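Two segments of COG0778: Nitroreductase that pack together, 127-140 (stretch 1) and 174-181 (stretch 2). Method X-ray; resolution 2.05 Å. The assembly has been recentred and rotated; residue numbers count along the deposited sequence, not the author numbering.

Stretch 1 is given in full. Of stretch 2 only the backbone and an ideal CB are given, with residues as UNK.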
# COMPACT_ATOMS: atom_id res chain seq x y z
N VAL A 127 -13.31 9.21 0.78
CA VAL A 127 -13.46 7.98 1.57
C VAL A 127 -12.96 6.73 0.83
O VAL A 127 -12.16 5.95 1.38
CB VAL A 127 -14.91 7.77 2.07
CG1 VAL A 127 -15.06 6.40 2.75
CG2 VAL A 127 -15.26 8.83 3.08
N SER A 128 -13.42 6.54 -0.40
CA SER A 128 -13.10 5.35 -1.17
C SER A 128 -11.57 5.23 -1.45
O SER A 128 -11.02 4.12 -1.39
CB SER A 128 -13.89 5.33 -2.50
OG SER A 128 -13.73 4.07 -3.13
N ASP A 129 -10.95 6.35 -1.80
CA ASP A 129 -9.48 6.46 -2.00
C ASP A 129 -8.69 6.21 -0.73
O ASP A 129 -7.62 5.57 -0.77
CB ASP A 129 -9.09 7.85 -2.56
CG ASP A 129 -9.51 8.04 -4.05
OD1 ASP A 129 -10.05 7.11 -4.68
OD2 ASP A 129 -9.30 9.16 -4.59
N TYR A 130 -9.22 6.72 0.38
CA TYR A 130 -8.58 6.60 1.70
C TYR A 130 -8.50 5.11 2.09
O TYR A 130 -7.45 4.59 2.46
CB TYR A 130 -9.40 7.40 2.71
CG TYR A 130 -8.92 7.48 4.12
CD1 TYR A 130 -8.25 8.62 4.58
CD2 TYR A 130 -9.19 6.46 5.02
CE1 TYR A 130 -7.84 8.73 5.94
CE2 TYR A 130 -8.76 6.54 6.36
CZ TYR A 130 -8.13 7.69 6.83
OH TYR A 130 -7.72 7.73 8.18
N LEU A 131 -9.61 4.41 1.94
CA LEU A 131 -9.66 2.99 2.28
C LEU A 131 -8.74 2.19 1.35
O LEU A 131 -8.00 1.30 1.78
CB LEU A 131 -11.10 2.50 2.20
CG LEU A 131 -12.12 3.09 3.21
CD1 LEU A 131 -13.49 2.44 2.95
CD2 LEU A 131 -11.74 2.89 4.67
N ALA A 132 -8.78 2.52 0.05
CA ALA A 132 -7.99 1.78 -0.92
C ALA A 132 -6.48 1.98 -0.65
O ALA A 132 -5.68 1.03 -0.72
CB ALA A 132 -8.36 2.18 -2.37
N LEU A 133 -6.11 3.21 -0.34
CA LEU A 133 -4.72 3.51 -0.06
C LEU A 133 -4.22 2.76 1.16
O LEU A 133 -3.17 2.11 1.11
CB LEU A 133 -4.45 5.02 0.06
CG LEU A 133 -2.91 5.21 0.07
CD1 LEU A 133 -2.46 6.26 -0.93
CD2 LEU A 133 -2.48 5.51 1.48
N ASN A 134 -4.96 2.86 2.26
CA ASN A 134 -4.57 2.19 3.50
C ASN A 134 -4.53 0.65 3.33
O ASN A 134 -3.74 -0.02 3.96
CB ASN A 134 -5.49 2.62 4.67
CG ASN A 134 -5.22 4.08 5.12
OD1 ASN A 134 -4.18 4.35 5.73
ND2 ASN A 134 -6.10 5.02 4.74
N ALA A 135 -5.41 0.10 2.50
CA ALA A 135 -5.36 -1.33 2.17
C ALA A 135 -4.05 -1.68 1.44
O ALA A 135 -3.46 -2.72 1.72
CB ALA A 135 -6.57 -1.75 1.32
N GLY A 136 -3.62 -0.82 0.50
CA GLY A 136 -2.35 -0.99 -0.20
C GLY A 136 -1.16 -1.01 0.76
O GLY A 136 -0.29 -1.90 0.68
N LEU A 137 -1.12 -0.03 1.67
CA LEU A 137 -0.05 -0.01 2.67
C LEU A 137 0.09 -1.34 3.42
O LEU A 137 1.17 -1.92 3.44
CB LEU A 137 -0.26 1.12 3.68
CG LEU A 137 -0.12 2.55 3.16
CD1 LEU A 137 -0.65 3.50 4.23
CD2 LEU A 137 1.36 2.84 2.84
N VAL A 138 -1.01 -1.83 4.02
CA VAL A 138 -0.92 -3.03 4.82
C VAL A 138 -0.76 -4.28 3.93
O VAL A 138 -0.12 -5.24 4.36
CB VAL A 138 -2.10 -3.18 5.88
CG1 VAL A 138 -3.41 -3.61 5.23
CG2 VAL A 138 -1.72 -4.15 7.04
N ALA A 139 -1.37 -4.31 2.74
CA ALA A 139 -1.25 -5.48 1.91
C ALA A 139 0.22 -5.76 1.58
O ALA A 139 0.66 -6.90 1.65
CB ALA A 139 -2.05 -5.33 0.65
N MSE A 140 0.96 -4.71 1.22
CA MSE A 140 2.42 -4.78 0.99
C MSE A 140 3.22 -5.34 2.19
O MSE A 140 4.07 -6.23 2.03
CB MSE A 140 2.96 -3.39 0.65
CG MSE A 140 4.48 -3.36 0.36
SE MSE A 140 4.79 -3.97 -1.48
CE MSE A 140 5.29 -5.83 -1.22
N UNK A 174 -17.94 -3.61 6.21
CA UNK A 174 -16.61 -3.93 5.68
C UNK A 174 -16.68 -4.25 4.18
O UNK A 174 -17.45 -5.12 3.76
CB UNK A 174 -16.00 -5.11 6.44
N UNK A 175 -15.90 -3.53 3.37
CA UNK A 175 -15.86 -3.84 1.94
C UNK A 175 -14.58 -4.59 1.56
O UNK A 175 -13.49 -4.30 2.10
CB UNK A 175 -15.97 -2.55 1.12
N UNK A 176 -14.71 -5.58 0.68
CA UNK A 176 -13.54 -6.35 0.30
C UNK A 176 -12.63 -5.50 -0.60
O UNK A 176 -13.11 -4.80 -1.50
CB UNK A 176 -13.95 -7.64 -0.41
N UNK A 177 -11.35 -5.51 -0.31
CA UNK A 177 -10.40 -4.79 -1.17
C UNK A 177 -9.60 -5.70 -2.10
O UNK A 177 -9.39 -5.36 -3.28
CB UNK A 177 -9.43 -3.99 -0.30
N UNK A 178 -9.16 -6.83 -1.56
CA UNK A 178 -8.14 -7.72 -2.19
C UNK A 178 -8.30 -9.12 -1.63
O UNK A 178 -8.65 -9.28 -0.45
CB UNK A 178 -6.72 -7.21 -1.94
N UNK A 179 -7.96 -10.12 -2.44
CA UNK A 179 -7.76 -11.48 -1.96
C UNK A 179 -6.27 -11.75 -2.06
O UNK A 179 -5.66 -11.50 -3.09
CB UNK A 179 -8.58 -12.50 -2.75
N UNK A 180 -5.68 -12.27 -0.99
CA UNK A 180 -4.27 -12.61 -0.95
C UNK A 180 -4.21 -14.10 -0.77
O UNK A 180 -4.52 -14.59 0.33
CB UNK A 180 -3.52 -11.87 0.16
N UNK A 181 -3.81 -14.82 -1.81
CA UNK A 181 -3.61 -16.25 -1.67
C UNK A 181 -2.31 -16.53 -0.93
O UNK A 181 -1.34 -15.79 -1.08
CB UNK A 181 -3.61 -16.93 -3.04

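Stretch 2 is a strand running roughly along the helix of stretch 1, its direction 25° from the helix's and the two axes 9.2 Å apart at their closest. Position 174 lies out of reach of the helix; its extended backbone would accept many residues, beta-branched and aromatic ones among them. It is Phe174.

At position 175 CA-to-CB points toward the helix, yet nothing of stretch 1 lies within 5.5 Å of the ideal CB. What the helix offers farther off is polar: the carbonyl O and the OG of Ser128, beside the apolar Leu131. Only a very long donor can span this gap: arginine suits it best, lysine would be marginal. The residue is Arg175, extended beyond its p chi1 by t values at chi2 and chi3. Its NH1 donates to Ser128 O at 2.8 Å and its NH2 to Ser128 OG at 3.0 Å, the second nearly straight at 169°. The carbonyl O also accepts the helical bond from Ala132 N. Leu131 CD1 lies over one face of the guanidinium.

Position 176 is out of reach, and its phi of -73° is compatible with proline as well as with many other residues. Pro176 occupies it.

Position 177 faces the helix at close range, its ideal CB 4.0 Å from Ala135 CB. Alanine, leucine or methionine could lie against that methyl, but a residue able to turn back along the helix could also meet a polar partner. It is Glu177, with chi1 and chi2 both m: its CG packs 3.8 Å from Ala135 CB, and the carboxylate reaches Arg175. The salt bridge joins Arg175 NE to Glu177 OE2 at 2.6 Å, and Arg175 NH1 donates to the same OE2 at 2.9 Å.

Position 178 also points toward stretch 1 but has space before it, with the methyl of Ala139 as an apolar target; leucine, isoleucine or methionine would serve. Leu178 fills the gap, its CD1 3.5 Å from Ala139 CB.

Position 179 is out of reach, so stretch 1 does not choose among the many residues its extended backbone (-110/131) allows; it is Leu179. Position 180 points toward the helix again from farther off, favouring a branched or longer apolar chain. Ile180 extends CD1 to 4.4 Å from Ala139 CB, a looser contact. Position 181 is likewise out of reach, and the helix would accept polar or apolar residues there; it is Thr181, whose OG1 is hydrogen-bonded elsewhere in the structure.

Stretch 2 (174-181) FRPELLIT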
# COMPACT_ATOMS: atom_id res chain seq x y z
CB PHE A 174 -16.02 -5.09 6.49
CG PHE A 174 -15.76 -4.69 7.90
CD1 PHE A 174 -16.74 -4.89 8.88
CD2 PHE A 174 -14.57 -4.02 8.23
CE1 PHE A 174 -16.51 -4.44 10.23
CE2 PHE A 174 -14.33 -3.58 9.55
CZ PHE A 174 -15.30 -3.77 10.56
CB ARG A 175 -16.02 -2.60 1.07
CG ARG A 175 -14.86 -1.66 1.17
CD ARG A 175 -14.91 -0.60 0.07
NE ARG A 175 -13.60 0.02 -0.14
CZ ARG A 175 -13.42 1.13 -0.87
NH1 ARG A 175 -12.20 1.64 -1.02
NH2 ARG A 175 -14.47 1.76 -1.41
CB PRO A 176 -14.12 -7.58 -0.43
CG PRO A 176 -15.50 -7.17 -0.87
CD PRO A 176 -15.96 -6.09 0.07
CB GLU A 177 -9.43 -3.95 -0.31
CG GLU A 177 -10.14 -2.85 0.52
CD GLU A 177 -10.53 -1.62 -0.28
OE1 GLU A 177 -10.28 -1.54 -1.51
OE2 GLU A 177 -11.10 -0.70 0.32
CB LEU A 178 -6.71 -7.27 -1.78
CG LEU A 178 -6.05 -6.00 -2.31
CD1 LEU A 178 -4.66 -5.78 -1.67
CD2 LEU A 178 -5.95 -6.01 -3.86
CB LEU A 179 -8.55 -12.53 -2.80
CG LEU A 179 -10.06 -12.33 -2.96
CD1 LEU A 179 -10.68 -13.53 -3.72
CD2 LEU A 179 -10.79 -12.11 -1.59
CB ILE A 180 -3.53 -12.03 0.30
CG1 ILE A 180 -4.02 -10.63 0.68
CG2 ILE A 180 -2.02 -12.16 0.11
CD1 ILE A 180 -3.34 -9.55 0.08
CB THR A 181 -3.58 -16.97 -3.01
OG1 THR A 181 -2.62 -16.32 -3.87
CG2 THR A 181 -5.02 -16.94 -3.65
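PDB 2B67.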